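Long-range contacts in sister chromatid cohesion protein (Chaetomium thermophilum, PDB 5T8V), which probably acts on chromatin as a loader of the cohesin ring, this chain being the helical-repeat C-terminal part of the protein: residues A[657-661]-A[672-676]; A[706-710]-A[739-744]; A[822-826]-A[842-846]; A[1253-1258]-A[1304-1308]; A[1277-1281]-A[1428-1432]. All blocks are in the same frame, centred on the assembly; numbering follows the deposited sequence.

Interaction 1. Residues A[657-661]-A[672-676]; sequences ILRSS and ALGLI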
# COMPACT_ATOMS: atom_id res chain seq x y z
N ILE A 657 -2.46 -4.47 -6.29
CA ILE A 657 -1.85 -4.84 -5.01
C ILE A 657 -0.58 -5.64 -5.25
O ILE A 657 0.47 -5.36 -4.65
CB ILE A 657 -2.86 -5.63 -4.15
CG1 ILE A 657 -3.91 -4.67 -3.57
CG2 ILE A 657 -2.15 -6.38 -3.02
CD1 ILE A 657 -5.08 -5.37 -2.89
N LEU A 658 -0.65 -6.64 -6.13
CA LEU A 658 0.53 -7.42 -6.47
C LEU A 658 1.63 -6.51 -7.02
O LEU A 658 2.80 -6.62 -6.63
CB LEU A 658 0.17 -8.50 -7.49
CG LEU A 658 -0.85 -9.54 -6.99
CD1 LEU A 658 -1.24 -10.48 -8.11
CD2 LEU A 658 -0.29 -10.31 -5.80
N ARG A 659 1.27 -5.60 -7.93
CA ARG A 659 2.25 -4.64 -8.42
C ARG A 659 2.79 -3.76 -7.29
O ARG A 659 3.94 -3.33 -7.33
CB ARG A 659 1.64 -3.79 -9.53
CG ARG A 659 1.85 -4.37 -10.91
CD ARG A 659 0.90 -3.78 -11.93
NE ARG A 659 0.91 -2.32 -11.93
CZ ARG A 659 0.35 -1.57 -12.87
NH1 ARG A 659 0.41 -0.24 -12.78
NH2 ARG A 659 -0.27 -2.13 -13.90
N SER A 660 1.96 -3.49 -6.28
CA SER A 660 2.43 -2.72 -5.13
C SER A 660 3.48 -3.50 -4.35
O SER A 660 4.43 -2.90 -3.82
CB SER A 660 1.25 -2.36 -4.22
OG SER A 660 1.68 -1.62 -3.09
N SER A 661 3.35 -4.82 -4.28
CA SER A 661 4.32 -5.63 -3.54
C SER A 661 5.72 -5.57 -4.13
O SER A 661 6.67 -5.99 -3.46
CB SER A 661 3.86 -7.09 -3.49
OG SER A 661 4.00 -7.72 -4.75
N ALA A 672 1.95 -3.42 1.12
CA ALA A 672 1.39 -4.31 0.11
C ALA A 672 1.21 -5.71 0.64
O ALA A 672 0.26 -6.41 0.26
CB ALA A 672 2.30 -4.32 -1.12
N LEU A 673 2.10 -6.16 1.54
CA LEU A 673 1.89 -7.44 2.20
C LEU A 673 0.61 -7.43 3.03
O LEU A 673 -0.16 -8.40 3.01
CB LEU A 673 3.09 -7.78 3.08
CG LEU A 673 4.42 -7.98 2.35
CD1 LEU A 673 5.53 -8.27 3.34
CD2 LEU A 673 4.31 -9.11 1.34
N GLY A 674 0.36 -6.34 3.75
CA GLY A 674 -0.89 -6.23 4.49
C GLY A 674 -2.10 -6.36 3.59
O GLY A 674 -3.04 -7.10 3.90
N LEU A 675 -2.09 -5.65 2.47
CA LEU A 675 -3.21 -5.76 1.53
C LEU A 675 -3.36 -7.19 1.02
O LEU A 675 -4.48 -7.72 0.96
CB LEU A 675 -3.02 -4.80 0.36
CG LEU A 675 -2.97 -3.31 0.70
CD1 LEU A 675 -3.03 -2.50 -0.59
CD2 LEU A 675 -4.09 -2.89 1.65
N ILE A 676 -2.25 -7.83 0.65
CA ILE A 676 -2.30 -9.24 0.25
C ILE A 676 -2.99 -10.07 1.32
O ILE A 676 -3.84 -10.92 1.03
CB ILE A 676 -0.88 -9.75 -0.05
CG1 ILE A 676 -0.35 -9.11 -1.33
CG2 ILE A 676 -0.87 -11.28 -0.17
CD1 ILE A 676 1.10 -9.43 -1.64

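Interaction 2. Residues A[706-710]-A[739-744]; sequences RKRAM and DPEESV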
# COMPACT_ATOMS: atom_id res chain seq x y z
N ARG A 706 10.95 -8.45 4.46
CA ARG A 706 11.19 -9.89 4.44
C ARG A 706 10.58 -10.56 5.66
O ARG A 706 9.85 -11.55 5.55
CB ARG A 706 12.69 -10.18 4.36
CG ARG A 706 13.31 -9.88 3.00
CD ARG A 706 14.79 -10.25 2.96
NE ARG A 706 15.60 -9.35 3.78
CZ ARG A 706 16.93 -9.38 3.83
NH1 ARG A 706 17.61 -10.27 3.12
NH2 ARG A 706 17.58 -8.52 4.60
N LYS A 707 10.86 -10.01 6.85
CA LYS A 707 10.31 -10.57 8.08
C LYS A 707 8.79 -10.63 8.02
O LYS A 707 8.18 -11.66 8.35
CB LYS A 707 10.78 -9.74 9.28
CG LYS A 707 12.30 -9.73 9.45
CD LYS A 707 12.79 -8.58 10.32
CE LYS A 707 12.56 -8.83 11.80
NZ LYS A 707 13.22 -7.79 12.64
N ARG A 708 8.15 -9.54 7.59
CA ARG A 708 6.70 -9.53 7.47
C ARG A 708 6.23 -10.60 6.49
O ARG A 708 5.30 -11.36 6.78
CB ARG A 708 6.22 -8.15 7.03
CG ARG A 708 4.71 -8.06 6.85
CD ARG A 708 4.23 -6.62 6.80
NE ARG A 708 2.77 -6.54 6.82
CZ ARG A 708 2.08 -5.42 6.97
NH1 ARG A 708 2.71 -4.26 7.12
NH2 ARG A 708 0.76 -5.45 6.97
N ALA A 709 6.87 -10.68 5.33
CA ALA A 709 6.46 -11.64 4.31
C ALA A 709 6.57 -13.08 4.81
O ALA A 709 5.74 -13.92 4.44
CB ALA A 709 7.30 -11.46 3.05
N MET A 710 7.57 -13.38 5.64
CA MET A 710 7.72 -14.74 6.13
C MET A 710 6.86 -15.04 7.34
O MET A 710 6.54 -16.21 7.59
CB MET A 710 9.19 -15.04 6.43
CG MET A 710 9.86 -14.13 7.44
SD MET A 710 11.61 -14.51 7.63
CE MET A 710 12.25 -14.13 6.00
N ASP A 739 20.89 -15.54 6.06
CA ASP A 739 20.56 -14.20 5.62
C ASP A 739 21.53 -13.19 6.21
O ASP A 739 22.02 -13.37 7.33
CB ASP A 739 19.13 -13.84 6.04
CG ASP A 739 18.65 -12.55 5.41
OD1 ASP A 739 19.09 -11.47 5.85
OD2 ASP A 739 17.81 -12.61 4.48
N PRO A 740 21.84 -12.10 5.49
CA PRO A 740 22.73 -11.07 6.06
C PRO A 740 22.31 -10.60 7.44
O PRO A 740 23.06 -10.76 8.41
CB PRO A 740 22.64 -9.94 5.02
CG PRO A 740 22.39 -10.64 3.74
CD PRO A 740 21.54 -11.84 4.07
N GLU A 741 21.11 -10.02 7.56
CA GLU A 741 20.64 -9.54 8.85
C GLU A 741 20.51 -10.70 9.83
O GLU A 741 20.31 -11.86 9.44
CB GLU A 741 19.29 -8.83 8.68
CG GLU A 741 19.00 -7.80 9.77
CD GLU A 741 19.82 -6.54 9.61
OE1 GLU A 741 20.63 -6.47 8.67
OE2 GLU A 741 19.64 -5.61 10.43
N GLU A 742 20.62 -10.39 11.12
CA GLU A 742 20.62 -11.40 12.17
C GLU A 742 19.21 -11.69 12.69
O GLU A 742 18.80 -12.85 12.79
CB GLU A 742 21.53 -10.96 13.32
CG GLU A 742 21.75 -12.01 14.40
CD GLU A 742 22.57 -13.19 13.91
OE1 GLU A 742 23.19 -13.08 12.83
OE2 GLU A 742 22.59 -14.23 14.60
N SER A 743 18.46 -10.63 13.02
CA SER A 743 17.11 -10.81 13.53
C SER A 743 16.27 -11.66 12.59
O SER A 743 15.42 -12.45 13.02
CB SER A 743 16.46 -9.45 13.76
OG SER A 743 16.49 -8.66 12.58
N VAL A 744 16.49 -11.51 11.28
CA VAL A 744 15.73 -12.29 10.31
C VAL A 744 16.13 -13.76 10.38
O VAL A 744 15.28 -14.65 10.18
CB VAL A 744 15.92 -11.72 8.90
CG1 VAL A 744 17.34 -11.93 8.42
CG2 VAL A 744 14.93 -12.36 7.93

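Interaction 3. Residues A[822-826]-A[842-846]; sequences MFDLI and VLQVL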
# COMPACT_ATOMS: atom_id res chain seq x y z
N MET A 822 10.66 -41.96 9.04
CA MET A 822 11.30 -42.08 7.74
C MET A 822 11.75 -43.51 7.48
O MET A 822 11.56 -44.04 6.38
CB MET A 822 12.49 -41.13 7.64
CG MET A 822 12.22 -39.72 8.13
SD MET A 822 13.28 -38.48 7.38
CE MET A 822 12.88 -37.04 8.37
N PHE A 823 12.35 -44.16 8.48
CA PHE A 823 12.70 -45.57 8.33
C PHE A 823 11.45 -46.44 8.29
O PHE A 823 11.43 -47.46 7.59
CB PHE A 823 13.62 -46.01 9.46
CG PHE A 823 15.04 -45.54 9.31
CD1 PHE A 823 15.89 -46.15 8.41
CD2 PHE A 823 15.51 -44.49 10.07
CE1 PHE A 823 17.20 -45.72 8.27
CE2 PHE A 823 16.81 -44.05 9.94
CZ PHE A 823 17.66 -44.67 9.04
N ASP A 824 10.41 -46.06 9.03
CA ASP A 824 9.16 -46.80 8.98
C ASP A 824 8.51 -46.71 7.60
O ASP A 824 7.76 -47.60 7.20
CB ASP A 824 8.20 -46.29 10.06
CG ASP A 824 6.92 -47.10 10.14
OD1 ASP A 824 6.96 -48.31 9.83
OD2 ASP A 824 5.87 -46.53 10.51
N LEU A 825 8.80 -45.63 6.86
CA LEU A 825 8.33 -45.50 5.49
C LEU A 825 9.15 -46.31 4.50
O LEU A 825 8.78 -46.37 3.32
CB LEU A 825 8.34 -44.02 5.07
CG LEU A 825 7.11 -43.19 5.45
CD1 LEU A 825 6.90 -43.15 6.96
CD2 LEU A 825 7.25 -41.77 4.90
N ILE A 826 10.25 -46.92 4.94
CA ILE A 826 11.09 -47.73 4.07
C ILE A 826 11.06 -49.21 4.44
O ILE A 826 11.36 -50.05 3.58
CB ILE A 826 12.54 -47.21 4.07
CG1 ILE A 826 12.58 -45.71 3.78
CG2 ILE A 826 13.38 -47.96 3.04
CD1 ILE A 826 13.92 -45.06 4.08
N VAL A 842 13.53 -39.83 0.58
CA VAL A 842 13.55 -39.93 2.03
C VAL A 842 14.99 -40.03 2.54
O VAL A 842 15.36 -39.40 3.54
CB VAL A 842 12.71 -41.14 2.50
CG1 VAL A 842 12.79 -41.30 4.01
CG2 VAL A 842 11.27 -40.98 2.05
N LEU A 843 15.82 -40.81 1.85
CA LEU A 843 17.21 -40.95 2.27
C LEU A 843 17.98 -39.65 2.11
O LEU A 843 18.99 -39.45 2.80
CB LEU A 843 17.88 -42.07 1.49
CG LEU A 843 17.27 -43.45 1.76
CD1 LEU A 843 17.74 -44.44 0.73
CD2 LEU A 843 17.61 -43.93 3.16
N GLN A 844 17.54 -38.75 1.22
CA GLN A 844 18.22 -37.46 1.12
C GLN A 844 18.06 -36.63 2.38
O GLN A 844 18.97 -35.88 2.74
CB GLN A 844 17.71 -36.69 -0.10
CG GLN A 844 18.28 -37.17 -1.42
CD GLN A 844 19.80 -37.15 -1.44
OE1 GLN A 844 20.45 -38.20 -1.46
NE2 GLN A 844 20.37 -35.95 -1.42
N VAL A 845 16.93 -36.76 3.07
CA VAL A 845 16.73 -36.03 4.33
C VAL A 845 17.29 -36.82 5.51
O VAL A 845 17.86 -36.23 6.44
CB VAL A 845 15.23 -35.70 4.53
CG1 VAL A 845 14.36 -36.93 4.41
CG2 VAL A 845 15.00 -35.02 5.88
N LEU A 846 17.15 -38.14 5.51
CA LEU A 846 17.81 -38.94 6.54
C LEU A 846 19.31 -38.70 6.54
O LEU A 846 19.94 -38.72 7.61
CB LEU A 846 17.51 -40.43 6.32
CG LEU A 846 16.16 -40.94 6.83
CD1 LEU A 846 15.92 -42.36 6.36
CD2 LEU A 846 16.11 -40.86 8.35

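Interaction 4. Residues A[1253-1258]-A[1304-1308]; sequences VSQIDF and LVAST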
# COMPACT_ATOMS: atom_id res chain seq x y z
N VAL A 1253 41.82 12.69 -9.08
CA VAL A 1253 42.06 13.86 -9.92
C VAL A 1253 43.54 13.94 -10.29
O VAL A 1253 43.89 14.20 -11.45
CB VAL A 1253 41.58 15.14 -9.22
CG1 VAL A 1253 41.85 16.37 -10.07
CG2 VAL A 1253 40.09 15.04 -8.89
N SER A 1254 44.42 13.72 -9.32
CA SER A 1254 45.85 13.82 -9.59
C SER A 1254 46.31 12.76 -10.58
O SER A 1254 47.29 12.97 -11.30
CB SER A 1254 46.64 13.71 -8.28
OG SER A 1254 46.34 14.79 -7.42
N GLN A 1255 45.61 11.62 -10.63
CA GLN A 1255 45.96 10.59 -11.60
C GLN A 1255 45.57 10.97 -13.02
O GLN A 1255 45.93 10.25 -13.96
CB GLN A 1255 45.28 9.27 -11.22
CG GLN A 1255 45.98 8.52 -10.09
CD GLN A 1255 47.13 7.67 -10.59
OE1 GLN A 1255 46.98 6.88 -11.52
NE2 GLN A 1255 48.30 7.81 -9.96
N ILE A 1256 44.85 12.08 -13.21
CA ILE A 1256 44.45 12.51 -14.54
C ILE A 1256 45.44 13.50 -15.14
O ILE A 1256 45.43 13.70 -16.37
CB ILE A 1256 43.04 13.12 -14.52
CG1 ILE A 1256 42.06 12.19 -13.80
CG2 ILE A 1256 42.54 13.36 -15.94
CD1 ILE A 1256 40.70 12.79 -13.53
N ASP A 1257 46.29 14.12 -14.33
CA ASP A 1257 47.30 15.05 -14.83
C ASP A 1257 48.14 14.36 -15.90
O ASP A 1257 48.17 13.12 -15.97
CB ASP A 1257 48.19 15.55 -13.69
CG ASP A 1257 48.66 16.98 -13.90
OD1 ASP A 1257 48.62 17.45 -15.06
OD2 ASP A 1257 49.07 17.62 -12.91
N PHE A 1258 48.83 15.13 -16.73
CA PHE A 1258 49.53 14.55 -17.87
C PHE A 1258 50.71 15.43 -18.25
O PHE A 1258 50.79 16.61 -17.88
CB PHE A 1258 48.60 14.38 -19.07
CG PHE A 1258 47.86 15.62 -19.45
CD1 PHE A 1258 46.67 15.95 -18.82
CD2 PHE A 1258 48.35 16.46 -20.43
CE1 PHE A 1258 45.98 17.10 -19.17
CE2 PHE A 1258 47.66 17.61 -20.78
CZ PHE A 1258 46.48 17.93 -20.15
N LEU A 1304 43.28 21.62 -11.36
CA LEU A 1304 44.01 20.92 -12.40
C LEU A 1304 43.74 21.53 -13.77
O LEU A 1304 44.68 21.86 -14.51
CB LEU A 1304 43.63 19.43 -12.40
CG LEU A 1304 44.06 18.62 -13.63
CD1 LEU A 1304 45.57 18.71 -13.85
CD2 LEU A 1304 43.62 17.17 -13.49
N VAL A 1305 42.47 21.68 -14.13
CA VAL A 1305 42.11 22.22 -15.44
C VAL A 1305 42.75 23.59 -15.64
O VAL A 1305 43.30 23.88 -16.71
CB VAL A 1305 40.58 22.27 -15.59
CG1 VAL A 1305 40.17 23.04 -16.84
CG2 VAL A 1305 40.01 20.86 -15.63
N ALA A 1306 42.69 24.45 -14.62
CA ALA A 1306 43.26 25.78 -14.74
C ALA A 1306 44.78 25.77 -14.73
O ALA A 1306 45.40 26.74 -15.18
CB ALA A 1306 42.75 26.68 -13.61
N SER A 1307 45.40 24.69 -14.24
CA SER A 1307 46.86 24.60 -14.21
C SER A 1307 47.42 24.08 -15.53
O SER A 1307 48.28 24.72 -16.14
CB SER A 1307 47.30 23.71 -13.05
OG SER A 1307 46.96 24.29 -11.80
N THR A 1308 46.96 22.91 -15.98
CA THR A 1308 47.50 22.30 -17.19
C THR A 1308 46.84 22.86 -18.44
O THR A 1308 47.51 23.08 -19.46
CB THR A 1308 47.33 20.79 -17.14
OG1 THR A 1308 47.83 20.29 -15.88
CG2 THR A 1308 48.10 20.12 -18.27

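Interaction 5. Residues A[1277-1281]-A[1428-1432]; sequences RFIIE and INNIM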
# COMPACT_ATOMS: atom_id res chain seq x y z
N ARG A 1277 39.40 8.92 -18.94
CA ARG A 1277 37.97 8.72 -19.11
C ARG A 1277 37.43 7.75 -18.06
O ARG A 1277 36.40 8.00 -17.42
CB ARG A 1277 37.67 8.20 -20.51
CG ARG A 1277 36.19 7.95 -20.77
CD ARG A 1277 35.95 7.36 -22.15
NE ARG A 1277 34.55 7.45 -22.53
CZ ARG A 1277 34.07 7.13 -23.73
NH1 ARG A 1277 34.89 6.70 -24.68
NH2 ARG A 1277 32.77 7.25 -23.98
N PHE A 1278 38.14 6.63 -17.87
CA PHE A 1278 37.68 5.63 -16.91
C PHE A 1278 37.47 6.24 -15.53
O PHE A 1278 36.49 5.92 -14.85
CB PHE A 1278 38.67 4.47 -16.83
CG PHE A 1278 38.42 3.54 -15.67
CD1 PHE A 1278 37.40 2.61 -15.72
CD2 PHE A 1278 39.20 3.61 -14.53
CE1 PHE A 1278 37.16 1.76 -14.66
CE2 PHE A 1278 38.96 2.76 -13.46
CZ PHE A 1278 37.94 1.84 -13.53
N ILE A 1279 38.38 7.12 -15.09
CA ILE A 1279 38.31 7.62 -13.72
C ILE A 1279 37.59 8.96 -13.60
O ILE A 1279 37.41 9.45 -12.48
CB ILE A 1279 39.71 7.71 -13.07
CG1 ILE A 1279 40.61 8.70 -13.81
CG2 ILE A 1279 40.35 6.33 -13.02
CD1 ILE A 1279 41.95 8.90 -13.11
N ILE A 1280 37.16 9.57 -14.71
CA ILE A 1280 36.25 10.71 -14.61
C ILE A 1280 34.80 10.24 -14.67
O ILE A 1280 33.94 10.78 -13.97
CB ILE A 1280 36.54 11.76 -15.71
CG1 ILE A 1280 36.27 11.21 -17.10
CG2 ILE A 1280 37.97 12.27 -15.60
CD1 ILE A 1280 34.93 11.64 -17.67
N GLU A 1281 34.52 9.22 -15.49
CA GLU A 1281 33.19 8.63 -15.49
C GLU A 1281 32.83 8.09 -14.11
O GLU A 1281 31.64 7.98 -13.77
CB GLU A 1281 33.10 7.54 -16.55
CG GLU A 1281 33.15 8.05 -17.97
CD GLU A 1281 33.22 6.93 -19.00
OE1 GLU A 1281 34.01 5.99 -18.80
OE2 GLU A 1281 32.49 7.00 -20.01
N ILE A 1428 30.02 13.02 -22.66
CA ILE A 1428 31.36 12.49 -22.43
C ILE A 1428 31.79 11.63 -23.61
O ILE A 1428 32.92 11.74 -24.11
CB ILE A 1428 31.41 11.71 -21.11
CG1 ILE A 1428 31.42 12.67 -19.92
CG2 ILE A 1428 32.66 10.81 -21.05
CD1 ILE A 1428 31.21 12.01 -18.58
N ASN A 1429 30.90 10.76 -24.09
CA ASN A 1429 31.22 9.95 -25.26
C ASN A 1429 31.52 10.84 -26.46
O ASN A 1429 32.52 10.63 -27.17
CB ASN A 1429 30.07 8.99 -25.57
CG ASN A 1429 30.38 8.09 -26.75
OD1 ASN A 1429 31.52 7.66 -26.94
ND2 ASN A 1429 29.36 7.80 -27.56
N ASN A 1430 30.68 11.84 -26.71
CA ASN A 1430 30.90 12.76 -27.81
C ASN A 1430 32.31 13.35 -27.75
O ASN A 1430 33.05 13.33 -28.74
CB ASN A 1430 29.86 13.88 -27.79
CG ASN A 1430 28.44 13.35 -27.90
OD1 ASN A 1430 28.21 12.14 -27.84
ND2 ASN A 1430 27.48 14.25 -28.06
N ILE A 1431 32.69 13.89 -26.59
CA ILE A 1431 34.04 14.42 -26.42
C ILE A 1431 35.07 13.34 -26.72
O ILE A 1431 36.09 13.60 -27.37
CB ILE A 1431 34.21 14.98 -24.99
CG1 ILE A 1431 33.21 16.12 -24.74
CG2 ILE A 1431 35.64 15.49 -24.79
CD1 ILE A 1431 32.98 16.40 -23.27
N MET A 1432 34.81 12.11 -26.27
CA MET A 1432 35.74 11.00 -26.44
C MET A 1432 35.67 10.38 -27.83
O MET A 1432 36.26 9.32 -28.05
CB MET A 1432 35.46 9.94 -25.38
CG MET A 1432 35.74 10.41 -23.96
SD MET A 1432 37.50 10.64 -23.64
CE MET A 1432 37.46 11.43 -22.04

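Interaction 1. Residues A[657-661]-A[672-676]
Small residues make the close approach here, and branched ones close it off. A672 is the bump: its CB sits 3.4 Å from S661 N and 3.4 Å from S660 OG, in the shallow hollow beside S660 and S661. The CA atoms of S661 and A672 are therefore just 4.9 Å apart, a spacing that larger side chains would hardly permit. One turn away the surfaces interdigitate differently. I657 wedges between L675 and I676, with CG1 3.8 Å from L675 CD1 and CG2 3.7 Å from I676 CG1, while I676 CD1 reaches back to S661 CB at 4.1 Å. Helices 652-660 and 666-682 are consecutive in the HEAT-repeat array, and M690 of the next helix, 685-696, packs on both L658 and I676. S661 OG is turned back onto its own segment, donating to L658 O at a very short 2.5 Å. The two segments thus meet through apolar and van der Waals packing, so shape complementarity rather than polar pairing sets their fit.

Interaction 2. Residues A[706-710]-A[739-744]
R706 extends its side chain over the loop ahead of helix 742-755, where its guanidinium approaches D739, P740 and E741. NH1 of R706 forms a salt bridge with OD2 of D739 at 2.7 Å, the carboxylate oxygen lying over one face of the guanidinium rather than in its plane. R706 NH1 is also 4.3 Å from P740 CD, and R706 NH2 lies 4.4 Å from E741 CB, so the arginine follows the turn over three successive residues. R736 makes a second salt bridge to the same D739 OD2, which places this carboxylate between two arginines. In the array of HEAT-type helical repeats, helix 703-719 packs here against the loop and first turn of helix 742-755, the next helix but one. Next to the charged pair the packing is apolar. M710 CE touches V744 CG2 at 3.7 Å, and V744 CG2 is also 4.0 Å from K707 CG, so the lysine contributes its aliphatic stem. K707 and V744 have the closest CA atoms, 6.1 Å apart. At the more open side, K707 NZ reaches S743 OG at 3.4 Å, a weak hydrogen bond; L747, one turn further along helix 742-755, touches both K707 and M710.

Interaction 3. Residues A[822-826]-A[842-846]
This is a buried, wholly apolar helix-helix contact in the HEAT-repeat solenoid, between the end of helix 808-824 and the early part of helix 839-852, two successive helices joined by a connection that is only partly modelled. The two segments bury 346 Å² between them, and six of the seven touching residues are buried. M822 and V842 have the closest CA atoms, a close approach at 6.5 Å. M822 lies along three partners: its CB meets V842 CG1 at 3.6 Å and L846 CD2 at 3.7 Å, while, with chi2 and chi3 t, its SD comes within 3.5 Å of V845 CG1. I826 fills the neighbouring space with one methyl. I826 CD1 lies 3.9 Å from V842 CG1, 4.0 Å from L843 CD2 and 4.1 Å from L846 CD1. Flanking helices continue the packing: V777 and V781 of helix 773-786 touch M822 and V842 respectively, and I887 of helix 878-891 touches L846. F823 points its CA-to-CB bond sideways, yet its ring reaches L846, with F823 CE2 3.6 Å from L846 CD2; the other methyl, L846 CD1, makes a CH-pi contact 4.0 Å from the F823 ring centroid, only 11° off the normal.

Interaction 4. Residues A[1253-1258]-A[1304-1308]
L1304, with chi1 t and chi2 p, directs both methyls at the chain leaving helix 1243-1254. L1304 CD2 settles 3.6 Å from V1253 O, 3.9 Å from V1253 CG1 and 4.2 Å from I1256 CB, whereas L1304 CD1 lies 3.5 Å from D1257 OD1. The aspartate adopts an off-well chi1 of -147°, which brings D1257 OD1 into reach of two donors: F1258 N of its own segment at 2.9 Å, and T1308 OG1, which donates across the contact at 3.1 Å. T1308 has chi1 near -50°; with OG1 thus engaged, its CG2 stands over a face of the F1258 ring, 3.3 Å from CZ. The ring gets there through chi1 p, its CA-to-CB bond being directed sideways. I1256 and F1258 also pack on helix 1364-1387, through I1373 and L1374 among others. The arrangement is a helix exit laid against a long helix, 1291-1319, within the all-helical C-terminal region, and it is consistent with the helical-repeat packing of the SCC2/Nipped-B family.

Interaction 5. Residues A[1277-1281]-A[1428-1432]
The polar interactions centre on R1277, fully extended with all four chi angles near 180°. Across the contact, R1277 NH2 donates to N1429 OD1 at 3.2 Å with an N-H...acceptor angle of 150°, and the oxygen lies at the guanidinium edge, near its plane. Within its own helix, R1277 NE forms a salt bridge with E1281 OE2 at 3.3 Å, weak as a hydrogen bond. The other carboxylate oxygen of E1281 accepts from the backbone of G1220, so this glutamate links helix 1271-1284 to a preceding loop. Van der Waals contacts also reach the arginine: M1432 CB covers one face of the guanidinium, 3.4 Å from R1277 NH1, and I1428 CG2 approaches R1277 NE at 4.1 Å and E1281 OE2 at 4.0 Å. The apolar contribution is I1280 CD1 against I1428 CD1 at 3.8 Å, and V1380 of helix 1364-1387 touches both isoleucines. The nearest CA pairs are R1277 with M1432 at 8.0 Å and E1281 with I1428 at 8.1 Å, so the segments run antiparallel at nearly constant spacing. This is packing of a helix from near the C-terminus, 1422-1431, onto the all-helical region that ends the HEAT-repeat chain, joining residues nearly 150 positions apart.

Overall arrangement
The five contacts fall into three regions of an elongated helical array. Interactions 1 and 2 lie in adjacent parts of the array, centres 18 Å apart, and touch directly: L673 CD1 of helix 666-682 is 3.4 Å from A709 N of helix 703-719. Interaction 3 follows further along the chain, its centre 31 Å from that of interaction 2. Interactions 4 and 5 lie about 70 and 62 Å from interaction 3, centre to centre, but just 15 Å from each other, with I1256 packed on I1279 and I1280. Interactions 1 to 3 close in series, as expected of a solenoid built from neighbours; 4 and 5 alternate along the chain, interlocking helices 1243-1254, 1271-1284, 1291-1319 and 1422-1431 into one compact terminal region.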